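Local coordinates for protein putative hexose oxidase (Nonomuraea sp. ATCC 39727, PDB 5AWV) that probably oxidises a sugar of teicoplanin-type glycopeptide antibiotics, using a flavin (FAD) cofactor attached covalently at two points, at residues His274-Trp277 with Tyr278-Asn281; His329-Ala332 with Val333-Gly336; Lys373-Thr376 with Asp377-Gln381; Leu442-Val445 with Arg446-Ala450; Ala454-Gly458 with Val459-Asn463. All coordinates share one frame; numbering follows the deposited sequence.

Contact 1. Residues His274-Trp277 with Tyr278-Asn281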
# COMPACT_ATOMS: atom_id res chain seq x y z
N HIS A 274 -1.24 -26.13 8.63
CA HIS A 274 -0.76 -24.80 8.35
C HIS A 274 -1.21 -23.83 9.42
O HIS A 274 -0.40 -23.14 9.96
CB HIS A 274 -1.26 -24.35 6.98
CG HIS A 274 -0.97 -22.91 6.67
ND1 HIS A 274 -1.87 -21.89 6.93
CD2 HIS A 274 0.13 -22.31 6.15
CE1 HIS A 274 -1.35 -20.73 6.60
NE2 HIS A 274 -0.16 -20.95 6.09
N GLY A 275 -2.49 -23.83 9.73
CA GLY A 275 -3.04 -22.92 10.73
C GLY A 275 -2.51 -23.14 12.10
O GLY A 275 -2.18 -22.17 12.80
N GLU A 276 -2.44 -24.42 12.52
CA GLU A 276 -1.87 -24.77 13.81
C GLU A 276 -0.40 -24.43 13.95
O GLU A 276 0.04 -24.02 15.01
CB GLU A 276 -2.15 -26.26 14.17
CG GLU A 276 -3.67 -26.40 14.47
CD GLU A 276 -4.23 -27.81 14.58
OE1 GLU A 276 -5.49 -28.00 14.57
OE2 GLU A 276 -3.41 -28.73 14.66
N TRP A 277 0.36 -24.62 12.87
CA TRP A 277 1.76 -24.24 12.88
C TRP A 277 1.87 -22.68 13.18
O TRP A 277 2.62 -22.26 14.06
CB TRP A 277 2.45 -24.58 11.54
CG TRP A 277 3.89 -24.37 11.66
CD1 TRP A 277 4.85 -25.25 12.06
CD2 TRP A 277 4.55 -23.11 11.44
NE1 TRP A 277 6.07 -24.61 12.08
CE2 TRP A 277 5.91 -23.30 11.68
CE3 TRP A 277 4.11 -21.84 10.96
CZ2 TRP A 277 6.85 -22.26 11.56
CZ3 TRP A 277 5.07 -20.83 10.84
CH2 TRP A 277 6.39 -21.04 11.12
N TYR A 278 1.13 -21.88 12.45
CA TYR A 278 1.06 -20.41 12.70
C TYR A 278 0.57 -20.08 14.12
O TYR A 278 1.12 -19.16 14.70
CB TYR A 278 0.32 -19.60 11.60
CG TYR A 278 1.21 -19.22 10.45
CD1 TYR A 278 2.01 -18.09 10.54
CD2 TYR A 278 1.37 -20.03 9.35
CE1 TYR A 278 2.87 -17.69 9.54
CE2 TYR A 278 2.25 -19.67 8.33
CZ TYR A 278 3.01 -18.46 8.41
OH TYR A 278 3.90 -18.08 7.40
N GLU A 279 -0.34 -20.86 14.73
CA GLU A 279 -0.73 -20.59 16.13
C GLU A 279 0.41 -20.77 17.07
O GLU A 279 0.50 -20.05 18.04
CB GLU A 279 -1.84 -21.51 16.62
CG GLU A 279 -3.15 -21.33 15.97
CD GLU A 279 -4.22 -22.35 16.43
OE1 GLU A 279 -5.36 -22.34 15.93
OE2 GLU A 279 -3.92 -23.22 17.24
N ARG A 280 1.27 -21.76 16.82
CA ARG A 280 2.38 -22.08 17.68
C ARG A 280 3.60 -21.24 17.46
O ARG A 280 4.38 -21.07 18.39
CB ARG A 280 2.79 -23.58 17.56
CG ARG A 280 1.71 -24.58 17.98
CD ARG A 280 2.25 -26.04 17.99
NE ARG A 280 2.82 -26.45 16.68
CZ ARG A 280 2.14 -27.00 15.65
NH1 ARG A 280 0.82 -27.26 15.74
NH2 ARG A 280 2.77 -27.27 14.49
N ASN A 281 3.78 -20.71 16.25
CA ASN A 281 5.08 -20.14 15.85
C ASN A 281 5.05 -18.64 15.35
O ASN A 281 5.77 -18.28 14.39
CB ASN A 281 5.68 -21.05 14.81
CG ASN A 281 6.00 -22.44 15.42
OD1 ASN A 281 6.78 -22.50 16.34
ND2 ASN A 281 5.30 -23.45 15.01
O HOH W 1 -0.82 -29.23 14.08
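His274 and Tyr278, one turn apart near the end of helix 264-280, are joined by the first of three i to i+4 backbone bonds of an alpha-helix: Tyr278 N reaches His274 O at 3.2 Å, almost straight at 174°. The bonds from Glu279 N to Gly275 O and from Arg280 N to Glu276 O repeat the pattern with more bend. Asn281 then leaves helical geometry, and the carbonyl O of Trp277 is shared among three weak donors: the backbone N atoms of Arg280 and Asn281, and Asn281 ND2.

His274, Trp277 and Tyr278 make an aromatic cluster on this last turn. With CG anti to the backbone N (chi1 -171°), Trp277 turns the edge of its six-membered ring to the face of Tyr278 in a T-shaped pair, planes 80° apart. Its CZ3 stands 3.8 Å above the centre of the Tyr278 ring. The imidazole of His274 meets the phenol more obliquely, NE2 lying 3.5 Å from Tyr278 CE2. Beyond the cluster, Tyr278 OH is hydrogen-bonded to Ser293 of strand 291-298, pinning the helix to the sheet.

Asn281 folds back over a face of the indole, its CB 3.7 Å from the centroid of the six-membered ring of Trp277, a CH-pi contact. Arg280, bent at its third torsion, lays a guanidinium face against Glu276 O and Trp277 CA. Glu276 OE1 is salt-bridged to Arg374, whereas its OE2 accepts a hydrogen bond from a water at 2.7 Å, and that water accepts from Arg280 NH1 at 3.1 Å.

Contact 2. Residues His329-Ala332 with Val333-Gly336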
# COMPACT_ATOMS: atom_id res chain seq x y z
N HIS A 329 9.19 -25.98 8.95
CA HIS A 329 7.92 -25.43 8.52
C HIS A 329 7.25 -26.24 7.40
O HIS A 329 6.04 -26.53 7.43
CB HIS A 329 8.17 -23.95 8.02
CG HIS A 329 6.96 -23.26 7.51
ND1 HIS A 329 5.93 -22.85 8.32
CD2 HIS A 329 6.60 -22.93 6.25
CE1 HIS A 329 5.00 -22.29 7.59
NE2 HIS A 329 5.39 -22.31 6.33
N ILE A 330 8.03 -26.61 6.39
CA ILE A 330 7.44 -27.32 5.29
C ILE A 330 6.89 -28.66 5.76
O ILE A 330 5.75 -29.07 5.42
CB ILE A 330 8.50 -27.59 4.19
CG1 ILE A 330 8.86 -26.35 3.44
CG2 ILE A 330 7.99 -28.66 3.20
CD1 ILE A 330 10.15 -26.52 2.69
N GLU A 331 7.67 -29.39 6.55
CA GLU A 331 7.17 -30.72 7.00
C GLU A 331 5.95 -30.65 7.87
O GLU A 331 5.08 -31.51 7.75
CB GLU A 331 8.22 -31.49 7.77
CG GLU A 331 9.26 -32.07 6.87
CD GLU A 331 8.67 -33.13 5.95
OE1 GLU A 331 8.09 -34.13 6.44
OE2 GLU A 331 8.75 -32.91 4.76
N ALA A 332 5.85 -29.63 8.74
CA ALA A 332 4.67 -29.42 9.52
C ALA A 332 3.50 -29.22 8.60
O ALA A 332 2.41 -29.71 8.86
CB ALA A 332 4.82 -28.21 10.46
N VAL A 333 3.68 -28.42 7.56
CA VAL A 333 2.54 -28.06 6.73
C VAL A 333 2.05 -29.26 5.88
O VAL A 333 0.83 -29.41 5.68
CB VAL A 333 2.81 -26.83 5.82
CG1 VAL A 333 1.69 -26.59 4.80
CG2 VAL A 333 2.87 -25.53 6.65
N ILE A 334 2.99 -30.01 5.31
CA ILE A 334 2.65 -31.09 4.35
C ILE A 334 2.46 -32.47 5.01
O ILE A 334 2.13 -33.39 4.32
CB ILE A 334 3.64 -31.21 3.21
CG1 ILE A 334 4.99 -31.77 3.66
CG2 ILE A 334 3.78 -29.90 2.44
CD1 ILE A 334 5.93 -32.00 2.51
N ASP A 335 2.52 -32.56 6.31
CA ASP A 335 2.36 -33.84 7.02
C ASP A 335 0.97 -34.45 6.73
O ASP A 335 -0.07 -33.85 7.01
CB ASP A 335 2.44 -33.58 8.51
CG ASP A 335 2.37 -34.81 9.30
OD1 ASP A 335 3.14 -35.76 9.03
OD2 ASP A 335 1.58 -34.81 10.24
N GLY A 336 0.95 -35.65 6.13
CA GLY A 336 -0.30 -36.32 5.73
C GLY A 336 -1.04 -35.74 4.55
O GLY A 336 -2.25 -35.95 4.44
O HOH W 2 5.61 -34.28 8.18
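His329 and Val333 run side by side and point the same way, one turn apart on helix 322-334. The CG2 methyl of Val333 sits over a face of the imidazole, toward its rim, 4.2 Å from the centroid of the His329 ring, a CH-pi contact. That branch lies beside the backbone N of its own residue, and it also rests 3.4 Å from His329 O. The NE2 of the same ring is hydrogen-bonded to Ser293 OG, on a strand of the sheet that the helix packs against.

Ile330 and Ile334 likewise lie side by side, one residue on, with Ile330 CG2 4.0 Å from Ile334 CD1. In Ile334, CG1 lies between the backbone N and the carbonyl carbon (chi1 70°), which brings it within 3.3 Å of Ile330 O. Glu331 slants across the tip of the same side chain: its chain bends at chi2 and carries OE2 to 3.7 Å from Ile334 CD1. Beneath these pairs, Val333 N and Ile334 N bond to the carbonyls of His329 and Ile330, the latter bond 2.9 Å from Ile334 N to Ile330 O.

Asp335 is the first residue past the helical geometry. A water near both Glu331 O and Asp335 OD1 may bridge them, although its protons are contested. Asp335 belongs to an N-acetylglucosamine site that is unoccupied on this chain, and its OD2 is salt-bridged to Arg269. With Glu331 OE1 5.8 Å from Asp335 OD1, that arginine probably offsets the negative charge gathered at this helix end.

Contact 3. Residues Lys373-Thr376 with Asp377-Gln381. With N1L (2-amino-2-deoxy-beta-D-glucopyranuronic acid), chain B; MAN (alpha-D-mannopyranose), chain C.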
# COMPACT_ATOMS: atom_id res chain seq x y z
N LYS A 373 -6.44 -17.40 15.39
CA LYS A 373 -6.33 -18.85 15.50
C LYS A 373 -6.62 -19.36 14.10
O LYS A 373 -7.10 -18.59 13.25
CB LYS A 373 -7.36 -19.38 16.46
CG LYS A 373 -7.06 -19.04 17.86
CD LYS A 373 -8.28 -19.39 18.70
CE LYS A 373 -8.16 -20.69 19.44
NZ LYS A 373 -8.05 -20.41 20.91
N ARG A 374 -6.39 -20.65 13.84
CA ARG A 374 -6.78 -21.18 12.56
C ARG A 374 -8.24 -21.10 12.29
O ARG A 374 -9.12 -21.13 13.20
CB ARG A 374 -6.30 -22.62 12.39
CG ARG A 374 -7.07 -23.63 13.26
CD ARG A 374 -6.84 -24.98 12.63
NE ARG A 374 -7.31 -26.14 13.35
CZ ARG A 374 -8.48 -26.74 13.18
NH1 ARG A 374 -9.39 -26.25 12.36
NH2 ARG A 374 -8.71 -27.90 13.83
N LEU A 375 -8.53 -21.09 11.02
CA LEU A 375 -9.88 -21.37 10.57
C LEU A 375 -10.43 -22.64 11.22
O LEU A 375 -9.73 -23.63 11.38
CB LEU A 375 -9.92 -21.51 9.05
CG LEU A 375 -9.73 -20.24 8.22
CD1 LEU A 375 -9.58 -20.55 6.71
CD2 LEU A 375 -10.86 -19.20 8.38
N THR A 376 -11.68 -22.63 11.62
CA THR A 376 -12.28 -23.75 12.33
C THR A 376 -12.57 -24.81 11.29
O THR A 376 -12.47 -24.61 10.04
CB THR A 376 -13.65 -23.37 12.97
OG1 THR A 376 -14.60 -23.14 11.93
CG2 THR A 376 -13.48 -22.18 13.88
N ASP A 377 -12.92 -25.99 11.80
CA ASP A 377 -13.23 -27.08 10.92
C ASP A 377 -14.39 -26.77 9.98
O ASP A 377 -14.32 -27.14 8.83
CB ASP A 377 -13.54 -28.34 11.73
CG ASP A 377 -12.35 -28.82 12.57
OD1 ASP A 377 -11.17 -28.43 12.28
OD2 ASP A 377 -12.60 -29.56 13.56
N ARG A 378 -15.39 -26.05 10.46
CA ARG A 378 -16.55 -25.65 9.67
C ARG A 378 -16.22 -24.61 8.64
O ARG A 378 -16.70 -24.61 7.53
CB ARG A 378 -17.66 -25.17 10.58
CG ARG A 378 -18.06 -26.25 11.61
CD ARG A 378 -19.24 -25.87 12.50
NE ARG A 378 -20.48 -25.84 11.75
CZ ARG A 378 -21.68 -25.60 12.26
NH1 ARG A 378 -21.86 -25.40 13.58
NH2 ARG A 378 -22.72 -25.56 11.44
N GLN A 379 -15.27 -23.76 8.98
CA GLN A 379 -14.76 -22.76 8.04
C GLN A 379 -13.93 -23.39 6.97
O GLN A 379 -14.03 -23.03 5.82
CB GLN A 379 -13.98 -21.68 8.80
CG GLN A 379 -14.90 -20.76 9.66
CD GLN A 379 -14.15 -19.66 10.40
OE1 GLN A 379 -14.51 -18.50 10.30
NE2 GLN A 379 -13.15 -20.01 11.12
N ILE A 380 -13.12 -24.38 7.34
CA ILE A 380 -12.36 -25.04 6.30
C ILE A 380 -13.31 -25.76 5.31
O ILE A 380 -13.03 -25.80 4.10
CB ILE A 380 -11.33 -26.00 6.91
CG1 ILE A 380 -10.24 -25.17 7.63
CG2 ILE A 380 -10.76 -26.94 5.91
CD1 ILE A 380 -9.33 -25.97 8.47
N GLN A 381 -14.36 -26.38 5.85
CA GLN A 381 -15.38 -27.02 5.02
C GLN A 381 -15.92 -26.03 3.99
O GLN A 381 -16.05 -26.34 2.81
CB GLN A 381 -16.51 -27.56 5.92
CG GLN A 381 -17.50 -28.51 5.20
CD GLN A 381 -18.73 -28.94 6.06
OE1 GLN A 381 -19.30 -28.14 6.83
NE2 GLN A 381 -19.17 -30.23 5.89
C1 N1L B . -22.26 -27.73 16.36
C2 N1L B . -23.19 -27.83 17.67
C3 N1L B . -23.36 -26.39 18.34
C4 N1L B . -22.02 -25.64 18.45
C5 N1L B . -21.31 -25.65 17.04
C6 N1L B . -20.06 -24.73 17.03
N2 N1L B . -24.36 -28.46 17.79
O3 N1L B . -23.90 -26.69 19.63
O4 N1L B . -22.39 -24.28 18.85
O5 N1L B . -20.99 -27.05 16.62
O6B N1L B . -19.52 -24.76 15.69
O6A N1L B . -19.15 -25.14 18.07
C1 MAN C . -21.77 -33.31 3.15
C2 MAN C . -20.34 -32.88 3.49
C3 MAN C . -20.00 -31.57 2.80
C4 MAN C . -20.26 -31.71 1.27
C5 MAN C . -21.74 -32.07 0.95
C6 MAN C . -22.00 -32.13 -0.59
O2 MAN C . -19.46 -33.84 3.04
O3 MAN C . -18.57 -31.20 3.08
O4 MAN C . -19.96 -30.48 0.78
O5 MAN C . -22.09 -33.30 1.66
O6 MAN C . -21.55 -33.41 -1.13
O HOH W 3 -10.79 -29.68 15.34
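Thr376 is the N-cap of helix 377-387, and its hydroxyl oxygen does the capping: OG1 accepts from Gln379 N at 3.1 Å, with an angle of 156° at the hydrogen. A chi1 of 68° places OG1 between the backbone N and the carbonyl carbon, facing the first turn. The carbonyl of the same residue begins the helical pattern, Thr376 O receiving Ile380 N at 2.8 Å. Beside the cap, Leu375 CB packs 3.9 Å from Ile380 CG1, an apolar contact between the incoming loop and the helix.

Arg374, in that loop, reaches the start of the helix with its guanidinium. Its chain is extended from CG to NE, and NH1 donates in the carbonyl plane to Leu375 O, 2.8 Å away. The other N-H of NH1, together with NH2, points to Asp377 OD1 in a salt bridge, at the edge between the two nitrogens, with guanidinium and carboxylate planes 25° apart. The exact place of Asp377 OD1 is less sure, and so are the lengths of these bonds. OD1 is also salt-bridged to Arg272 of helix 264-280, and a water donating to Asp377 OD2 makes a weak link to Arg374 NH2.

The helix also meets the sugars of teicoplanin. Arg378 NH1 donates to O6B of the aminoglucuronic acid N1L at 3.2 Å, while its NH2 bonds to the backbone of the bound peptide. Gln381 NE2 makes a weak bond of 3.0 Å to O3 of the mannose. Two arginines around one aspartate would probably favour its ionised form, and the positive Arg378, which also faces Glu455, probably complements the uronate oxygen.

Contact 4. Residues Leu442-Val445 with Arg446-Ala450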
# COMPACT_ATOMS: atom_id res chain seq x y z
N LEU A 442 -18.46 -11.60 -8.47
CA LEU A 442 -18.87 -11.01 -7.22
C LEU A 442 -19.71 -11.98 -6.43
O LEU A 442 -19.54 -12.11 -5.23
CB LEU A 442 -19.64 -9.71 -7.43
CG LEU A 442 -18.82 -8.53 -8.04
CD1 LEU A 442 -19.62 -7.24 -8.06
CD2 LEU A 442 -17.50 -8.25 -7.33
N THR A 443 -20.64 -12.64 -7.10
CA THR A 443 -21.49 -13.60 -6.42
C THR A 443 -20.71 -14.71 -5.72
O THR A 443 -21.00 -15.05 -4.58
CB THR A 443 -22.54 -14.19 -7.41
OG1 THR A 443 -23.44 -13.14 -7.80
CG2 THR A 443 -23.32 -15.30 -6.75
N TRP A 444 -19.76 -15.25 -6.44
CA TRP A 444 -18.93 -16.36 -5.99
C TRP A 444 -18.09 -15.95 -4.76
O TRP A 444 -18.08 -16.60 -3.75
CB TRP A 444 -18.07 -16.82 -7.15
CG TRP A 444 -17.21 -17.96 -6.71
CD1 TRP A 444 -17.59 -19.25 -6.60
CD2 TRP A 444 -15.86 -17.88 -6.19
NE1 TRP A 444 -16.55 -20.02 -6.08
CE2 TRP A 444 -15.46 -19.21 -5.84
CE3 TRP A 444 -14.92 -16.83 -6.05
CZ2 TRP A 444 -14.20 -19.52 -5.26
CZ3 TRP A 444 -13.63 -17.14 -5.52
CH2 TRP A 444 -13.30 -18.48 -5.12
N VAL A 445 -17.38 -14.84 -4.84
CA VAL A 445 -16.49 -14.45 -3.71
C VAL A 445 -17.31 -14.06 -2.48
O VAL A 445 -16.92 -14.39 -1.33
CB VAL A 445 -15.50 -13.35 -4.20
CG1 VAL A 445 -16.15 -11.97 -4.24
CG2 VAL A 445 -14.27 -13.34 -3.34
N ARG A 446 -18.48 -13.41 -2.69
CA ARG A 446 -19.35 -13.05 -1.63
C ARG A 446 -19.96 -14.27 -0.96
O ARG A 446 -20.11 -14.29 0.26
CB ARG A 446 -20.44 -12.05 -2.03
CG ARG A 446 -19.89 -10.71 -2.40
CD ARG A 446 -20.89 -9.87 -3.16
NE ARG A 446 -20.42 -8.49 -3.20
CZ ARG A 446 -20.84 -7.57 -4.06
NH1 ARG A 446 -21.78 -7.85 -4.96
NH2 ARG A 446 -20.33 -6.35 -3.99
N LYS A 447 -20.24 -15.32 -1.74
CA LYS A 447 -20.78 -16.54 -1.11
C LYS A 447 -19.65 -17.18 -0.28
O LYS A 447 -19.91 -17.61 0.80
CB LYS A 447 -21.37 -17.54 -2.17
CG LYS A 447 -21.97 -18.79 -1.57
CD LYS A 447 -22.43 -19.78 -2.66
CE LYS A 447 -23.00 -21.03 -1.95
NZ LYS A 447 -21.87 -21.95 -1.59
N LEU A 448 -18.46 -17.31 -0.85
CA LEU A 448 -17.28 -17.84 -0.16
C LEU A 448 -17.09 -17.17 1.21
O LEU A 448 -17.00 -17.83 2.28
CB LEU A 448 -16.07 -17.68 -1.03
CG LEU A 448 -14.68 -17.82 -0.37
CD1 LEU A 448 -14.50 -19.20 0.18
CD2 LEU A 448 -13.62 -17.54 -1.42
N TYR A 449 -17.18 -15.82 1.19
CA TYR A 449 -16.92 -15.04 2.39
C TYR A 449 -18.00 -15.21 3.38
O TYR A 449 -17.72 -15.53 4.51
CB TYR A 449 -16.74 -13.56 2.00
CG TYR A 449 -16.15 -12.66 3.05
CD1 TYR A 449 -14.77 -12.52 3.14
CD2 TYR A 449 -16.96 -11.75 3.71
CE1 TYR A 449 -14.19 -11.54 3.94
CE2 TYR A 449 -16.41 -10.78 4.54
CZ TYR A 449 -15.01 -10.70 4.67
OH TYR A 449 -14.46 -9.75 5.50
N ALA A 450 -19.26 -15.07 2.95
CA ALA A 450 -20.43 -15.23 3.81
C ALA A 450 -20.51 -16.66 4.39
O ALA A 450 -20.83 -16.83 5.57
CB ALA A 450 -21.71 -14.90 3.06
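Leu442 and Arg446 lie side by side, pointing the same way. Arg446 keeps CG anti to the carbonyl carbon (chi1 -66°) and stays extended from CG to NE, so its aliphatic part passes over the carbonyl of Leu442, with CG 3.2 Å from Leu442 O. A face of the guanidinium then comes down on the leucine, where NH1 is 3.8 Å from both CB and CD1 of Leu442. Arg446 NH2 is salt-bridged to Asp477, which holds this charged end while the methylenes stay packed.

On another side of the helix, Trp444 has CG anti to its backbone N (chi1 180°), and Leu448 takes the same first rotamer. Both are thereby swung in the same direction, and Leu448 CD2 touches the far end of the indole, 3.8 Å from Trp444 CH2.

Four i to i+4 bonds join the two segments of helix 438-452, an alpha-helix lying against the seven-stranded antiparallel sheet beside strands 363-371 and 424-432. The straightest runs 3.0 Å from Leu448 N to Trp444 O, at 175°. Val445 faces those strands, and its CG1 stands between the backbone N and the carbonyl carbon.

Lys447 runs extended as far as CE and turns at chi4. Its NZ bonds to Asn386 OD1 and forms a salt bridge with Asp451, while Trp444 NE1 donates to the backbone O of the same Asn386, on helix 377-387. Tyr449, with CB 3.4 Å from Val445 O, sends its ring away from the turn and its hydroxyl to Ala368 O.

Contact 5. Residues Ala454-Gly458 with Val459-Asn463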
# COMPACT_ATOMS: atom_id res chain seq x y z
N ALA A 454 -20.28 -17.43 8.36
CA ALA A 454 -21.74 -17.59 8.52
C ALA A 454 -22.23 -17.50 9.95
O ALA A 454 -23.33 -16.96 10.22
CB ALA A 454 -22.26 -18.86 7.82
N GLU A 455 -21.41 -17.90 10.88
CA GLU A 455 -21.80 -17.86 12.28
C GLU A 455 -21.78 -16.42 12.87
O GLU A 455 -22.39 -16.17 13.90
CB GLU A 455 -20.94 -18.80 13.11
CG GLU A 455 -21.16 -20.29 12.81
CD GLU A 455 -20.65 -21.23 13.96
OE1 GLU A 455 -19.73 -20.86 14.75
OE2 GLU A 455 -21.17 -22.35 14.09
N THR A 456 -21.13 -15.46 12.23
CA THR A 456 -21.12 -14.04 12.75
C THR A 456 -21.53 -13.08 11.65
O THR A 456 -20.83 -12.10 11.33
CB THR A 456 -19.73 -13.65 13.23
OG1 THR A 456 -18.78 -13.88 12.17
CG2 THR A 456 -19.37 -14.48 14.43
N GLY A 457 -22.68 -13.37 11.06
CA GLY A 457 -23.32 -12.45 10.14
C GLY A 457 -22.62 -12.22 8.81
O GLY A 457 -22.83 -11.19 8.14
N GLY A 458 -21.81 -13.16 8.35
CA GLY A 458 -21.15 -13.00 7.06
C GLY A 458 -19.85 -12.19 7.05
O GLY A 458 -19.28 -12.02 5.99
N VAL A 459 -19.34 -11.81 8.24
CA VAL A 459 -18.16 -11.00 8.32
C VAL A 459 -17.32 -11.40 9.45
O VAL A 459 -17.80 -12.03 10.38
CB VAL A 459 -18.49 -9.46 8.45
CG1 VAL A 459 -19.32 -8.96 7.27
CG2 VAL A 459 -19.15 -9.13 9.76
N PRO A 460 -16.01 -11.00 9.40
CA PRO A 460 -15.07 -11.47 10.44
C PRO A 460 -15.15 -10.65 11.74
O PRO A 460 -14.20 -10.01 12.12
CB PRO A 460 -13.68 -11.34 9.73
CG PRO A 460 -13.88 -10.19 8.82
CD PRO A 460 -15.28 -10.48 8.24
N VAL A 461 -16.28 -10.75 12.45
CA VAL A 461 -16.46 -10.10 13.70
C VAL A 461 -15.36 -10.56 14.62
O VAL A 461 -15.10 -11.79 14.72
CB VAL A 461 -17.83 -10.46 14.37
CG1 VAL A 461 -17.96 -9.83 15.75
CG2 VAL A 461 -18.93 -9.97 13.49
N PRO A 462 -14.69 -9.61 15.29
CA PRO A 462 -13.74 -10.01 16.30
C PRO A 462 -14.23 -10.96 17.34
O PRO A 462 -15.18 -10.68 18.09
CB PRO A 462 -13.21 -8.69 16.88
CG PRO A 462 -13.36 -7.72 15.78
CD PRO A 462 -14.63 -8.14 15.05
N ASN A 463 -13.60 -12.12 17.37
CA ASN A 463 -13.96 -13.12 18.41
C ASN A 463 -12.75 -13.92 18.76
O ASN A 463 -11.66 -13.40 18.65
CB ASN A 463 -15.19 -13.93 17.98
CG ASN A 463 -14.98 -14.76 16.73
OD1 ASN A 463 -13.86 -14.94 16.23
ND2 ASN A 463 -16.10 -15.29 16.20
O HOH W 4 -15.95 -13.91 13.08
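A type I' beta turn runs from Thr456 to Val459, in the loop that follows helix 438-452. Gly457 and Gly458 fill its two central positions with the positive phi such a turn needs. Its closing bond is weak, 3.4 Å from Val459 N to Thr456 O. The stronger tie is made by the threonine hydroxyl: Thr456 OG1 donates to Val459 O at 2.8 Å, meeting the carbonyl nearly end-on, with a C=O...donor angle of 169°. That oxygen also accepts from Val461 N, 2.9 Å from Val459 O, across an inverse gamma turn centred on Pro460. Two donors therefore fix one carbonyl at the junction of the two turns.

A water donates to Thr456 OG1 at 3.0 Å and to Val461 O at 2.8 Å, and bridges the hydroxyl to the chain beyond the proline. Val461 packs its CG2 3.8 Å from Thr456 CB, and Asn463 ND2 lies near the Thr456 methyl. Asn463 OD1 accepts from Val465 N and Ser466 N, anchoring the outgoing chain. Here a type I' turn with glycine at both central positions runs straight into an inverse gamma turn, a tight chain reversal.

Four pairs of contacts touch. Contacts 1 and 2 share an edge-to-face pair of Trp277 and His329, with Trp277 CZ3 3.3 Å from His329 ND1, and Ser293 serves both. Contacts 1 and 3 meet through Arg374: Glu276 OE1 lies 2.9 Å from its NE, and Glu279 OE1 probably bonds its backbone N. From contact 3, Arg378 NH1 reaches Glu455 OE2 of contact 5 at 3.2 Å, beside a bound teicoplanin sugar. Contact 5 in turn packs on contact 4, where Tyr449 OH is 3.0 Å from Pro460 CD. The side chain of Tyr449 is about 9 Å from that of FAD-binding Tyr470; the centre of contact 2 is about 29 Å from those of contacts 4 and 5.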